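Local coordinates for hypothetical protein (Psychrobacter arcticus, PDB 2I9W) that is of unknown function but binds two zinc ions, through its N-terminal domain and a C-terminal SEC-C motif, with an NTF2-like (cystatin-like) domain between them, at residues Tyr33-Leu37 with Leu66-Tyr71; Leu110-Gln116 with Cys179-Tyr183; Leu135-Val139 with Trp151-Asp155. The contacts are given in a common frame with arbitrary orientation. Residues are numbered along the deposited sequence.

Interaction 1: residues Tyr33-Leu37 with Leu66-Tyr71; sequences YHDGL and LVKPEY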
loop_
_atom_site.group_PDB
_atom_site.type_symbol
_atom_site.label_atom_id
_atom_site.label_comp_id
_atom_site.label_asym_id
_atom_site.label_seq_id
_atom_site.Cartn_x
_atom_site.Cartn_y
_atom_site.Cartn_z
ATOM N N TYR A 33 11.211 3.201 -5.034
ATOM C CA TYR A 33 10.300 2.089 -5.032
ATOM C C TYR A 33 9.361 2.268 -6.199
ATOM O O TYR A 33 9.064 1.316 -6.896
ATOM C CB TYR A 33 9.586 1.992 -3.671
ATOM C CG TYR A 33 10.595 1.725 -2.607
ATOM C CD1 TYR A 33 11.065 0.437 -2.394
ATOM C CD2 TYR A 33 11.170 2.749 -1.898
ATOM C CE1 TYR A 33 12.044 0.185 -1.485
ATOM C CE2 TYR A 33 12.191 2.518 -0.996
ATOM C CZ TYR A 33 12.622 1.223 -0.802
ATOM O OH TYR A 33 13.606 0.938 0.114
ATOM N N HIS A 34 8.847 3.473 -6.396
ATOM C CA HIS A 34 7.937 3.686 -7.517
ATOM C C HIS A 34 8.732 3.404 -8.829
ATOM O O HIS A 34 8.315 2.652 -9.696
ATOM C CB HIS A 34 7.436 5.111 -7.542
ATOM C CG HIS A 34 6.532 5.459 -6.402
ATOM N ND1 HIS A 34 6.295 6.756 -5.996
ATOM C CD2 HIS A 34 5.881 4.671 -5.525
ATOM C CE1 HIS A 34 5.462 6.738 -4.971
ATOM N NE2 HIS A 34 5.196 5.479 -4.667
ATOM N N ASP A 35 9.888 4.031 -8.948
ATOM C CA ASP A 35 10.697 3.873 -10.178
ATOM C C ASP A 35 11.123 2.422 -10.402
ATOM O O ASP A 35 11.221 1.952 -11.538
ATOM C CB ASP A 35 11.908 4.817 -10.103
ATOM C CG ASP A 35 11.531 6.282 -10.309
ATOM O OD1 ASP A 35 10.357 6.596 -10.618
ATOM O OD2 ASP A 35 12.423 7.137 -10.139
ATOM N N GLY A 36 11.378 1.719 -9.310
ATOM C CA GLY A 36 11.851 0.345 -9.346
ATOM C C GLY A 36 10.857 -0.623 -9.947
ATOM O O GLY A 36 11.210 -1.430 -10.805
ATOM N N LEU A 37 9.613 -0.529 -9.488
ATOM C CA LEU A 37 8.530 -1.383 -9.972
ATOM C C LEU A 37 8.189 -1.006 -11.408
ATOM O O LEU A 37 7.839 -1.880 -12.214
ATOM C CB LEU A 37 7.295 -1.267 -9.075
ATOM C CG LEU A 37 6.500 -2.541 -8.785
ATOM C CD1 LEU A 37 7.420 -3.674 -8.367
ATOM C CD2 LEU A 37 5.469 -2.281 -7.692
ATOM N N LEU A 66 0.763 11.252 -5.769
ATOM C CA LEU A 66 1.480 11.594 -6.997
ATOM C C LEU A 66 0.835 11.035 -8.268
ATOM O O LEU A 66 1.279 11.331 -9.374
ATOM C CB LEU A 66 2.948 11.168 -6.905
ATOM C CG LEU A 66 3.760 11.802 -5.739
ATOM C CD1 LEU A 66 5.163 11.165 -5.616
ATOM C CD2 LEU A 66 3.891 13.358 -5.819
ATOM N N VAL A 67 -0.239 10.267 -8.097
ATOM C CA VAL A 67 -1.091 9.719 -9.207
ATOM C C VAL A 67 -0.289 8.734 -10.072
ATOM O O VAL A 67 -0.024 8.956 -11.260
ATOM C CB VAL A 67 -1.860 10.777 -10.067
ATOM C CG1 VAL A 67 -2.898 10.056 -10.938
ATOM C CG2 VAL A 67 -2.544 11.830 -9.192
ATOM N N LYS A 68 0.109 7.653 -9.415
ATOM C CA LYS A 68 0.857 6.541 -10.007
ATOM C C LYS A 68 0.020 5.266 -9.851
ATOM O O LYS A 68 0.296 4.384 -9.006
ATOM C CB LYS A 68 2.209 6.424 -9.336
ATOM C CG LYS A 68 3.003 7.719 -9.548
ATOM C CD LYS A 68 4.416 7.587 -9.158
ATOM C CE LYS A 68 5.132 8.906 -9.381
ATOM N NZ LYS A 68 5.782 8.936 -10.701
ATOM N N PRO A 69 -1.076 5.179 -10.637
ATOM C CA PRO A 69 -2.005 4.093 -10.396
ATOM C C PRO A 69 -1.437 2.720 -10.781
ATOM O O PRO A 69 -1.878 1.719 -10.236
ATOM C CB PRO A 69 -3.211 4.478 -11.240
ATOM C CG PRO A 69 -2.622 5.326 -12.365
ATOM C CD PRO A 69 -1.492 6.055 -11.751
ATOM N N GLU A 70 -0.469 2.680 -11.705
ATOM C CA GLU A 70 0.225 1.436 -12.023
ATOM C C GLU A 70 0.855 0.825 -10.773
ATOM O O GLU A 70 0.751 -0.423 -10.524
ATOM C CB GLU A 70 1.279 1.634 -13.104
ATOM C CG GLU A 70 2.529 2.532 -12.741
ATOM C CD GLU A 70 2.249 4.049 -12.475
ATOM O OE1 GLU A 70 1.303 4.681 -13.054
ATOM O OE2 GLU A 70 3.034 4.596 -11.682
ATOM N N TYR A 71 1.489 1.676 -9.964
ATOM C CA TYR A 71 2.096 1.213 -8.708
ATOM C C TYR A 71 1.034 0.616 -7.757
ATOM O O TYR A 71 1.253 -0.412 -7.134
ATOM C CB TYR A 71 2.878 2.345 -8.014
ATOM C CG TYR A 71 3.692 1.869 -6.855
ATOM C CD1 TYR A 71 4.936 1.299 -7.058
ATOM C CD2 TYR A 71 3.215 1.960 -5.546
ATOM C CE1 TYR A 71 5.662 0.817 -6.006
ATOM C CE2 TYR A 71 3.950 1.490 -4.465
ATOM C CZ TYR A 71 5.196 0.927 -4.706
ATOM O OH TYR A 71 5.977 0.418 -3.693
HETATM O O HOH W 1 7.521 6.108 -11.298
#
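This is an aromatic contact between two helices, helix 31-39 of the N-terminal zinc-binding region and the start of helix 69-74 in the NTF2-like domain. Its centre is an edge-to-face pair. The edge of the His34 ring points at the face of Tyr71, with centroids 4.7 Å apart and planes at 67°. His34 CD2 comes to 3.8 Å from Tyr71 CG. One turn later, Leu37 CD2 packs 3.5 Å from Tyr71 CE1, so His34 and Leu37 both bear on the tyrosine. Val67 closes helix 53-66 in a Schellman motif with positive phi, and Lys68 is the N-cap residue of the next helix. The CA-to-CB bonds of Lys68 and Tyr71 both point toward helix 31-39. Lys68 CD lies 3.8 Å from His34 ND1. Water 1 links the two segments: it donates to Asp35 OD1 (3.0 Å) and weakly accepts from Lys68 NZ (3.4 Å). The polar ends of the aromatic pair are tied elsewhere: His34 ND1 to Tyr26 OH, His34 NE2 to Thr59 O, and Tyr71 OH to Thr59 OG1. Cys30, a ligand of the first zinc, sits just before the start of helix 31-39, and its side chain is about 4 Å from that of His34.

Interaction 2: residues Leu110-Gln116 with Cys179-Tyr183; sequences LSKRHAQ and CCGMY. With ZN (zinc ion), chain C.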
loop_
_atom_site.group_PDB
_atom_site.type_symbol
_atom_site.label_atom_id
_atom_site.label_comp_id
_atom_site.label_asym_id
_atom_site.label_seq_id
_atom_site.Cartn_x
_atom_site.Cartn_y
_atom_site.Cartn_z
ATOM N N LEU A 110 1.584 -10.436 12.115
ATOM C CA LEU A 110 0.174 -10.728 12.363
ATOM C C LEU A 110 -0.045 -12.223 12.270
ATOM O O LEU A 110 -0.669 -12.817 13.158
ATOM C CB LEU A 110 -0.714 -10.007 11.375
ATOM C CG LEU A 110 -2.227 -10.220 11.445
ATOM C CD1 LEU A 110 -2.841 -9.618 12.755
ATOM C CD2 LEU A 110 -2.861 -9.626 10.172
ATOM N N SER A 111 0.533 -12.840 11.231
ATOM C CA SER A 111 0.649 -14.309 11.098
ATOM C C SER A 111 2.028 -14.628 10.540
ATOM O O SER A 111 2.828 -13.725 10.328
ATOM C CB SER A 111 -0.366 -14.886 10.104
ATOM O OG SER A 111 0.096 -14.623 8.790
ATOM N N LYS A 112 2.248 -15.902 10.225
ATOM C CA LYS A 112 3.455 -16.352 9.557
ATOM C C LYS A 112 3.697 -15.617 8.262
ATOM O O LYS A 112 4.835 -15.408 7.890
ATOM C CB LYS A 112 3.376 -17.849 9.262
ATOM C CG LYS A 112 4.611 -18.436 8.634
ATOM N N ARG A 113 2.635 -15.221 7.575
ATOM C CA ARG A 113 2.805 -14.569 6.269
ATOM C C ARG A 113 2.064 -13.246 6.101
ATOM O O ARG A 113 2.061 -12.667 4.982
ATOM C CB ARG A 113 2.436 -15.545 5.164
ATOM C CG ARG A 113 1.023 -16.037 5.216
ATOM C CD ARG A 113 0.812 -17.309 4.317
ATOM N NE ARG A 113 1.881 -18.326 4.290
ATOM C CZ ARG A 113 1.952 -19.466 5.000
ATOM N NH1 ARG A 113 1.062 -19.822 5.941
ATOM N NH2 ARG A 113 2.991 -20.262 4.799
ATOM N N HIS A 114 1.434 -12.750 7.165
ATOM C CA HIS A 114 0.708 -11.474 7.090
ATOM C C HIS A 114 1.167 -10.413 8.068
ATOM O O HIS A 114 1.734 -10.706 9.121
ATOM C CB HIS A 114 -0.757 -11.668 7.377
ATOM C CG HIS A 114 -1.428 -12.575 6.428
ATOM N ND1 HIS A 114 -1.521 -13.927 6.659
ATOM C CD2 HIS A 114 -2.054 -12.340 5.256
ATOM C CE1 HIS A 114 -2.156 -14.491 5.652
ATOM N NE2 HIS A 114 -2.517 -13.551 4.802
ATOM N N ALA A 115 0.868 -9.172 7.698
ATOM C CA ALA A 115 1.172 -8.019 8.517
ATOM C C ALA A 115 -0.010 -7.060 8.366
ATOM O O ALA A 115 -0.723 -7.076 7.360
ATOM C CB ALA A 115 2.485 -7.378 8.058
ATOM N N GLN A 116 -0.179 -6.222 9.367
ATOM C CA GLN A 116 -1.101 -5.128 9.327
ATOM C C GLN A 116 -0.393 -3.783 9.606
ATOM O O GLN A 116 0.625 -3.691 10.254
ATOM C CB GLN A 116 -2.262 -5.351 10.302
ATOM C CG GLN A 116 -3.399 -6.141 9.693
ATOM C CD GLN A 116 -4.525 -6.510 10.631
ATOM O OE1 GLN A 116 -4.441 -6.362 11.851
ATOM N NE2 GLN A 116 -5.593 -7.058 10.051
ATOM N N CYS A 179 -6.073 -18.576 5.835
ATOM C CA CYS A 179 -5.007 -17.730 5.263
ATOM C C CYS A 179 -5.524 -16.322 5.016
ATOM O O CYS A 179 -5.901 -15.680 5.960
ATOM C CB CYS A 179 -4.372 -18.346 4.002
ATOM S SG CYS A 179 -2.758 -17.678 3.506
ATOM N N CYS A 180 -5.576 -15.849 3.771
ATOM C CA CYS A 180 -5.966 -14.447 3.522
ATOM C C CYS A 180 -7.441 -14.179 3.846
ATOM O O CYS A 180 -7.819 -13.050 4.161
ATOM C CB CYS A 180 -5.597 -14.048 2.093
ATOM S SG CYS A 180 -3.790 -14.002 1.804
ATOM N N GLY A 181 -8.257 -15.241 3.821
ATOM C CA GLY A 181 -9.669 -15.167 4.211
ATOM C C GLY A 181 -9.911 -14.888 5.691
ATOM O O GLY A 181 -11.026 -14.501 6.054
HETATM N N MSE A 182 -8.898 -15.091 6.544
HETATM C CA MSE A 182 -8.939 -14.647 7.932
HETATM C C MSE A 182 -9.073 -13.125 8.007
HETATM O O MSE A 182 -9.593 -12.573 8.988
HETATM C CB MSE A 182 -7.667 -15.027 8.700
HETATM C CG MSE A 182 -7.397 -16.498 8.965
HETATM SE SE MSE A 182 -8.733 -17.308 10.108
HETATM C CE MSE A 182 -9.115 -15.765 11.243
ATOM N N TYR A 183 -8.587 -12.435 6.982
ATOM C CA TYR A 183 -8.396 -10.989 7.067
ATOM C C TYR A 183 -9.167 -10.206 6.020
ATOM O O TYR A 183 -9.464 -9.037 6.270
ATOM C CB TYR A 183 -6.909 -10.655 7.023
ATOM C CG TYR A 183 -6.084 -11.456 8.001
ATOM C CD1 TYR A 183 -6.214 -11.258 9.360
ATOM C CD2 TYR A 183 -5.184 -12.440 7.561
ATOM C CE1 TYR A 183 -5.467 -11.996 10.285
ATOM C CE2 TYR A 183 -4.430 -13.186 8.488
ATOM C CZ TYR A 183 -4.564 -12.939 9.848
ATOM O OH TYR A 183 -3.859 -13.680 10.812
HETATM ZN ZN ZN C . -3.257 -16.303 1.569
#
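Tyr183 and His114 carry most of this contact, and Cys179 comes next. Together they join the start of strand 114-125 to the C-terminal SEC-C zinc site. The Tyr183 ring meets Leu110 with its face and His114 with its edge. Leu110 CD2 sits over the face in a CH-pi contact, 3.8 Å from the Tyr183 ring centroid. The edge of Tyr183 meets the face of His114, with centroids 4.8 Å apart and planes at 57°. Tyr183 CE2 is 3.5 Å from His114 ND1.

The two nitrogens of His114 have different partners. His114 NE2 donates to Cys180 SG at 3.3 Å, with a nearly straight angle of 167°. His114 ND1 lies 2.8 Å from Ser111 OG in a hydrogen bond. Ser111 OG also accepts from Arg113 N at 2.9 Å, which makes an ST turn. The same hydroxyl thus serves both the turn and the imidazole.

Cys179 SG is 3.7 Å from Arg113 CD and 3.9 Å from His114 CE1. Cys179 SG and Cys180 SG each bind the zinc at 2.4 Å, and Cys168 and Cys170 complete the four-cysteine site. Such sites are characteristic of the SEC-C motif.

The bond from His114 NE2 is therefore a second-shell interaction with a metal ligand. An N-H donor to a zinc-bound sulfur is consistent with stabilising the negative charge on a four-thiolate site. The same bond joins the SEC-C motif directly to strand 114-125 of the NTF2-like domain.

Interaction 3: residues Leu135-Val139 with Trp151-Asp155; sequences LSTFV and WYFLD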
loop_
_atom_site.group_PDB
_atom_site.type_symbol
_atom_site.label_atom_id
_atom_site.label_comp_id
_atom_site.label_asym_id
_atom_site.label_seq_id
_atom_site.Cartn_x
_atom_site.Cartn_y
_atom_site.Cartn_z
ATOM N N LEU A 135 -7.364 0.127 8.696
ATOM C CA LEU A 135 -6.513 -0.983 9.085
ATOM C C LEU A 135 -6.336 -1.889 7.864
ATOM O O LEU A 135 -7.287 -2.561 7.444
ATOM C CB LEU A 135 -7.119 -1.779 10.242
ATOM C CG LEU A 135 -6.322 -2.992 10.771
ATOM C CD1 LEU A 135 -4.957 -2.541 11.328
ATOM C CD2 LEU A 135 -7.103 -3.811 11.839
ATOM N N SER A 136 -5.138 -1.886 7.298
ATOM C CA SER A 136 -4.857 -2.617 6.065
ATOM C C SER A 136 -4.016 -3.868 6.342
ATOM O O SER A 136 -3.089 -3.872 7.225
ATOM C CB SER A 136 -4.137 -1.702 5.104
ATOM O OG SER A 136 -5.073 -0.764 4.578
ATOM N N THR A 137 -4.307 -4.917 5.559
ATOM C CA THR A 137 -3.644 -6.170 5.664
ATOM C C THR A 137 -2.856 -6.475 4.407
ATOM O O THR A 137 -3.293 -6.170 3.269
ATOM C CB THR A 137 -4.607 -7.348 5.941
ATOM O OG1 THR A 137 -5.414 -7.025 7.087
ATOM C CG2 THR A 137 -3.786 -8.625 6.213
ATOM N N PHE A 138 -1.697 -7.050 4.656
ATOM C CA PHE A 138 -0.718 -7.358 3.624
ATOM C C PHE A 138 -0.277 -8.810 3.749
ATOM O O PHE A 138 -0.251 -9.384 4.838
ATOM C CB PHE A 138 0.483 -6.430 3.742
ATOM C CG PHE A 138 0.125 -4.961 3.688
ATOM C CD1 PHE A 138 -0.351 -4.316 4.819
ATOM C CD2 PHE A 138 0.218 -4.271 2.500
ATOM C CE1 PHE A 138 -0.691 -3.002 4.788
ATOM C CE2 PHE A 138 -0.111 -2.929 2.478
ATOM C CZ PHE A 138 -0.596 -2.333 3.638
ATOM N N VAL A 139 0.104 -9.393 2.607
ATOM C CA VAL A 139 0.597 -10.773 2.565
ATOM C C VAL A 139 1.952 -10.773 1.879
ATOM O O VAL A 139 2.162 -10.044 0.908
ATOM C CB VAL A 139 -0.391 -11.763 1.884
ATOM C CG1 VAL A 139 -0.576 -11.464 0.397
ATOM C CG2 VAL A 139 0.057 -13.220 2.121
ATOM N N TRP A 151 5.907 -7.964 -0.335
ATOM C CA TRP A 151 4.645 -7.729 0.330
ATOM C C TRP A 151 3.627 -7.239 -0.667
ATOM O O TRP A 151 3.987 -6.481 -1.607
ATOM C CB TRP A 151 4.819 -6.637 1.371
ATOM C CG TRP A 151 5.524 -7.084 2.557
ATOM C CD1 TRP A 151 6.820 -6.854 2.867
ATOM C CD2 TRP A 151 4.985 -7.874 3.623
ATOM N NE1 TRP A 151 7.109 -7.403 4.062
ATOM C CE2 TRP A 151 6.024 -8.093 4.526
ATOM C CE3 TRP A 151 3.743 -8.458 3.870
ATOM C CZ2 TRP A 151 5.842 -8.803 5.722
ATOM C CZ3 TRP A 151 3.560 -9.154 5.035
ATOM C CH2 TRP A 151 4.600 -9.343 5.942
ATOM N N TYR A 152 2.383 -7.683 -0.472
ATOM C CA TYR A 152 1.264 -7.291 -1.316
ATOM C C TYR A 152 0.067 -6.893 -0.485
ATOM O O TYR A 152 -0.184 -7.476 0.579
ATOM C CB TYR A 152 0.863 -8.432 -2.263
ATOM C CG TYR A 152 1.880 -8.755 -3.298
ATOM C CD1 TYR A 152 2.864 -9.686 -3.049
ATOM C CD2 TYR A 152 1.866 -8.131 -4.517
ATOM C CE1 TYR A 152 3.822 -9.976 -3.967
ATOM C CE2 TYR A 152 2.811 -8.433 -5.457
ATOM C CZ TYR A 152 3.791 -9.361 -5.170
ATOM O OH TYR A 152 4.738 -9.661 -6.073
ATOM N N PHE A 153 -0.659 -5.896 -0.974
ATOM C CA PHE A 153 -1.853 -5.405 -0.288
ATOM C C PHE A 153 -3.039 -6.304 -0.575
ATOM O O PHE A 153 -3.307 -6.619 -1.742
ATOM C CB PHE A 153 -2.153 -3.970 -0.755
ATOM C CG PHE A 153 -3.463 -3.439 -0.288
ATOM C CD1 PHE A 153 -3.698 -3.193 1.033
ATOM C CD2 PHE A 153 -4.451 -3.127 -1.199
ATOM C CE1 PHE A 153 -4.904 -2.634 1.448
ATOM C CE2 PHE A 153 -5.649 -2.576 -0.800
ATOM C CZ PHE A 153 -5.897 -2.354 0.526
ATOM N N LEU A 154 -3.753 -6.706 0.478
ATOM C CA LEU A 154 -5.014 -7.487 0.353
ATOM C C LEU A 154 -6.168 -6.488 0.252
ATOM O O LEU A 154 -6.491 -5.799 1.223
ATOM C CB LEU A 154 -5.209 -8.404 1.575
ATOM C CG LEU A 154 -4.275 -9.589 1.732
ATOM C CD1 LEU A 154 -4.712 -10.404 2.956
ATOM C CD2 LEU A 154 -4.187 -10.458 0.495
ATOM N N ASP A 155 -6.738 -6.346 -0.943
ATOM C CA ASP A 155 -7.769 -5.307 -1.182
ATOM C C ASP A 155 -9.105 -5.858 -0.664
ATOM O O ASP A 155 -9.584 -6.880 -1.165
ATOM C CB ASP A 155 -7.833 -4.929 -2.653
ATOM C CG ASP A 155 -8.618 -3.671 -2.908
ATOM O OD1 ASP A 155 -9.742 -3.554 -2.375
ATOM O OD2 ASP A 155 -8.123 -2.784 -3.648
HETATM O O HOH W 2 -6.613 -4.720 3.705
#
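Phe138 and Phe153 form the apolar centre on one face of the sheet. They are a non-hydrogen-bonded antiparallel pair, with CA atoms 4.5 Å apart. Their rings meet obliquely, centroids 5.7 Å apart, and Phe138 CE2 is 3.9 Å from Phe153 CD1. Trp151 adds to the cluster, its CE3 3.8 Å from Phe138 CB. On the face of Val139 and Tyr152, Val139 CG1 packs 3.7 Å from Leu154 CD2. The backbone bonds follow the antiparallel pattern of a beta hairpin. Val139 and Tyr152 are a hydrogen-bonded pair: Val139 N to Tyr152 O is 2.8 Å, and Tyr152 N to Val139 O is 2.7 Å. Leu154 N adds a third bond, to Thr137 O at 2.9 Å. The axes of 135-139 and 151-153 lie at 140° between their N-to-C directions, a splayed antiparallel pair. At Leu154 the chains begin to part: water 2 takes the place of a direct bond, accepting from Thr137 N at 3.0 Å and donating to Leu154 O at 2.7 Å. Thr137 OG1 turns to Gln116 NE2 on the neighbouring strand. Within the antiparallel sheet of the NTF2-like domain, strand 128-142 lies between strand 114-125 and the outermost strand 149-153. Helix 53-66 covers the phenylalanine face, where Ala53, Leu56 and Met57 touch Phe138 and Arg60 touches Phe153.

How the interactions relate
Interactions 2 and 3 adjoin, with centres 8 Å apart. They share the sheet, since strands 114-125 and 128-142 are neighbours in it. Ala115 O and Phe138 N are 2.9 Å apart, a probable hydrogen bond. Val139 of interaction 3 has its side chain about 5 Å from the zinc bound in interaction 2, so the hairpin also backs that site. Interaction 1 stands apart, its centre about 25 Å from that of interaction 2 and 17 Å from that of interaction 3. It lies by the other zinc, which is about 7 Å from the His34 side chain. Helix 53-66 touches both interactions 1 and 3.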